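Local atomic coordinates of citrate lyase subunit beta-like protein (Mycobacterium tuberculosis H37Rv, PDB entry 6CHU), a protein that acts as a magnesium-dependent lyase, a bifunctional enzyme of itaconate dissimilation and leucine catabolism. Residues Asp42-Val47 against Val70-Ala75. Residues are numbered along the deposited sequence; the frame is centred on the assembly and turned at random. Where two conformers were deposited one is given.
Sequences DLEDGV and VVRINA. With ACT (acetate ion), chain E; ACT (acetate ion), chain F.
Arg72 lies beside Asp42 on the neighbouring parallel strand, and its chain follows Asp42 OD1 from CB to NE before the tip spreads to other partners. Arg72 CB packs 3.4 Å from Asp42 OD1, and CG approaches Glu44 CB. A bend at chi3 (73°) carries the chain over to Arg72 NE, which gives an almost straight hydrogen bond (177°) to Asp42 OD1 at 2.8 Å. Glu44 OE1 lies over one guanidinium face, 3.3 Å from Arg72 CZ; no N-H of Arg72 points at it, although Asp45 N donates to the same oxygen. NH1 donates to the chain F acetate; Arg72 NH2 donates to Asp42 OD2 and, at 2.7 Å, to OXT of the chain E acetate. Asp42 is thus gripped side-on, and each oxygen also takes a backbone N-H from the opposite carboxylate face: Glu44 N at OD1, an Asx turn, and Gly46 N at OD2. Together they fix the rotation of the guanidinium of Arg72, a substrate-binding residue. Leu43 N donates to Arg72 O, and Asn74 ND2, also bonded to Asp84, to Leu43 O. Lys100 salt-bridges Glu44 and Asp45, whose side chain lies about 4 Å from the magnesium ion. The contact joins the C-terminal ends of TIM-barrel strands 38-42 and 69-72, with helices 52-61 and 79-89 packing on Leu43.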
loop_
_atom_site.group_PDB
_atom_site.type_symbol
_atom_site.label_atom_id
_atom_site.label_comp_id
_atom_site.label_asym_id
_atom_site.label_seq_id
_atom_site.Cartn_x
_atom_site.Cartn_y
_atom_site.Cartn_z
ATOM N N ASP A 42 13.566 26.124 9.092
ATOM C CA ASP A 42 13.844 24.799 9.621
ATOM C C ASP A 42 14.603 24.899 10.935
ATOM O O ASP A 42 15.704 25.459 10.980
ATOM C CB ASP A 42 14.641 23.985 8.606
ATOM C CG ASP A 42 14.701 22.523 8.959
ATOM O OD1 ASP A 42 13.940 22.091 9.866
ATOM O OD2 ASP A 42 15.502 21.805 8.321
ATOM N N LEU A 43 14.024 24.337 11.995
ATOM C CA LEU A 43 14.718 24.149 13.262
ATOM C C LEU A 43 15.195 22.713 13.459
ATOM O O LEU A 43 15.897 22.436 14.444
ATOM C CB LEU A 43 13.801 24.543 14.433
ATOM C CG LEU A 43 13.228 25.962 14.425
ATOM C CD1 LEU A 43 12.163 26.074 15.540
ATOM C CD2 LEU A 43 14.326 26.994 14.630
ATOM N N GLU A 44 14.845 21.800 12.550
ATOM C CA GLU A 44 15.223 20.400 12.720
ATOM C C GLU A 44 16.466 20.061 11.893
ATOM O O GLU A 44 17.519 20.678 12.079
ATOM C CB GLU A 44 14.051 19.465 12.383
ATOM C CG GLU A 44 14.201 18.058 13.007
ATOM C CD GLU A 44 13.941 16.914 12.031
ATOM O OE1 GLU A 44 14.014 17.123 10.802
ATOM O OE2 GLU A 44 13.653 15.792 12.509
ATOM N N ASP A 45 16.372 19.084 10.985
ATOM C CA ASP A 45 17.590 18.476 10.453
ATOM C C ASP A 45 18.445 19.437 9.636
ATOM O O ASP A 45 19.645 19.188 9.478
ATOM C CB ASP A 45 17.246 17.235 9.629
ATOM C CG ASP A 45 16.998 16.032 10.503
ATOM O OD1 ASP A 45 17.213 16.157 11.735
ATOM O OD2 ASP A 45 16.580 14.981 9.974
ATOM N N GLY A 46 17.879 20.533 9.141
ATOM C CA GLY A 46 18.705 21.498 8.432
ATOM C C GLY A 46 19.667 22.283 9.305
ATOM O O GLY A 46 20.542 22.966 8.759
ATOM N N VAL A 47 19.537 22.211 10.631
ATOM C CA VAL A 47 20.348 22.998 11.558
ATOM C C VAL A 47 21.069 22.056 12.510
ATOM O O VAL A 47 20.433 21.205 13.146
ATOM C CB VAL A 47 19.494 24.003 12.353
ATOM C CG1 VAL A 47 20.351 24.741 13.394
ATOM C CG2 VAL A 47 18.814 24.987 11.407
ATOM N N VAL A 70 6.191 28.605 6.994
ATOM C CA VAL A 70 5.936 27.497 7.912
ATOM C C VAL A 70 7.235 27.200 8.657
ATOM O O VAL A 70 8.326 27.384 8.112
ATOM C CB VAL A 70 5.431 26.250 7.138
ATOM C CG1 VAL A 70 5.355 25.007 8.030
ATOM C CG2 VAL A 70 4.079 26.535 6.499
ATOM N N VAL A 71 7.132 26.755 9.911
ATOM C CA VAL A 71 8.316 26.474 10.723
ATOM C C VAL A 71 8.370 24.979 10.999
ATOM O O VAL A 71 7.437 24.422 11.591
ATOM C CB VAL A 71 8.312 27.281 12.035
ATOM C CG1 VAL A 71 9.562 26.979 12.860
ATOM C CG2 VAL A 71 8.223 28.791 11.742
ATOM N N ARG A 72 9.453 24.320 10.570
ATOM C CA ARG A 72 9.654 22.925 10.948
ATOM C C ARG A 72 10.297 22.867 12.324
ATOM O O ARG A 72 11.419 23.354 12.523
ATOM C CB ARG A 72 10.497 22.147 9.934
ATOM C CG ARG A 72 10.607 20.663 10.374
ATOM C CD ARG A 72 11.064 19.704 9.275
ATOM N NE ARG A 72 12.486 19.833 8.958
ATOM C CZ ARG A 72 13.156 18.941 8.225
ATOM N NH1 ARG A 72 12.518 17.873 7.760
ATOM N NH2 ARG A 72 14.451 19.109 7.957
ATOM N N ILE A 73 9.562 22.302 13.285
ATOM C CA ILE A 73 10.048 22.140 14.647
ATOM C C ILE A 73 10.694 20.768 14.772
ATOM O O ILE A 73 10.804 20.034 13.789
ATOM C CB ILE A 73 8.910 22.328 15.672
ATOM C CG1 ILE A 73 7.827 21.260 15.484
ATOM C CG2 ILE A 73 8.316 23.738 15.546
ATOM C CD1 ILE A 73 6.595 21.423 16.428
ATOM N N ASN A 74 11.140 20.424 15.972
ATOM C CA ASN A 74 11.763 19.137 16.214
ATOM C C ASN A 74 10.711 18.116 16.651
ATOM O O ASN A 74 9.535 18.440 16.849
ATOM C CB ASN A 74 12.893 19.307 17.232
ATOM C CG ASN A 74 14.128 19.947 16.605
ATOM O OD1 ASN A 74 14.973 19.250 16.048
ATOM N ND2 ASN A 74 14.212 21.277 16.651
ATOM N N ALA A 75 11.136 16.859 16.756
ATOM C CA ALA A 75 10.171 15.770 16.855
ATOM C C ALA A 75 9.486 15.746 18.223
ATOM O O ALA A 75 9.983 16.286 19.216
ATOM C CB ALA A 75 10.849 14.423 16.584
HETATM C C ACT E . 16.182 17.853 5.257
HETATM O O ACT E . 16.689 17.218 4.294
HETATM O OXT ACT E . 15.763 17.402 6.347
HETATM C CH3 ACT E . 16.066 19.409 5.052
HETATM C C ACT F . 12.596 15.353 5.152
HETATM O O ACT F . 12.323 14.340 4.448
HETATM O OXT ACT F . 12.952 15.393 6.370
HETATM C CH3 ACT F . 12.510 16.726 4.431
HETATM O O HOH W 1 13.548 15.549 15.113
#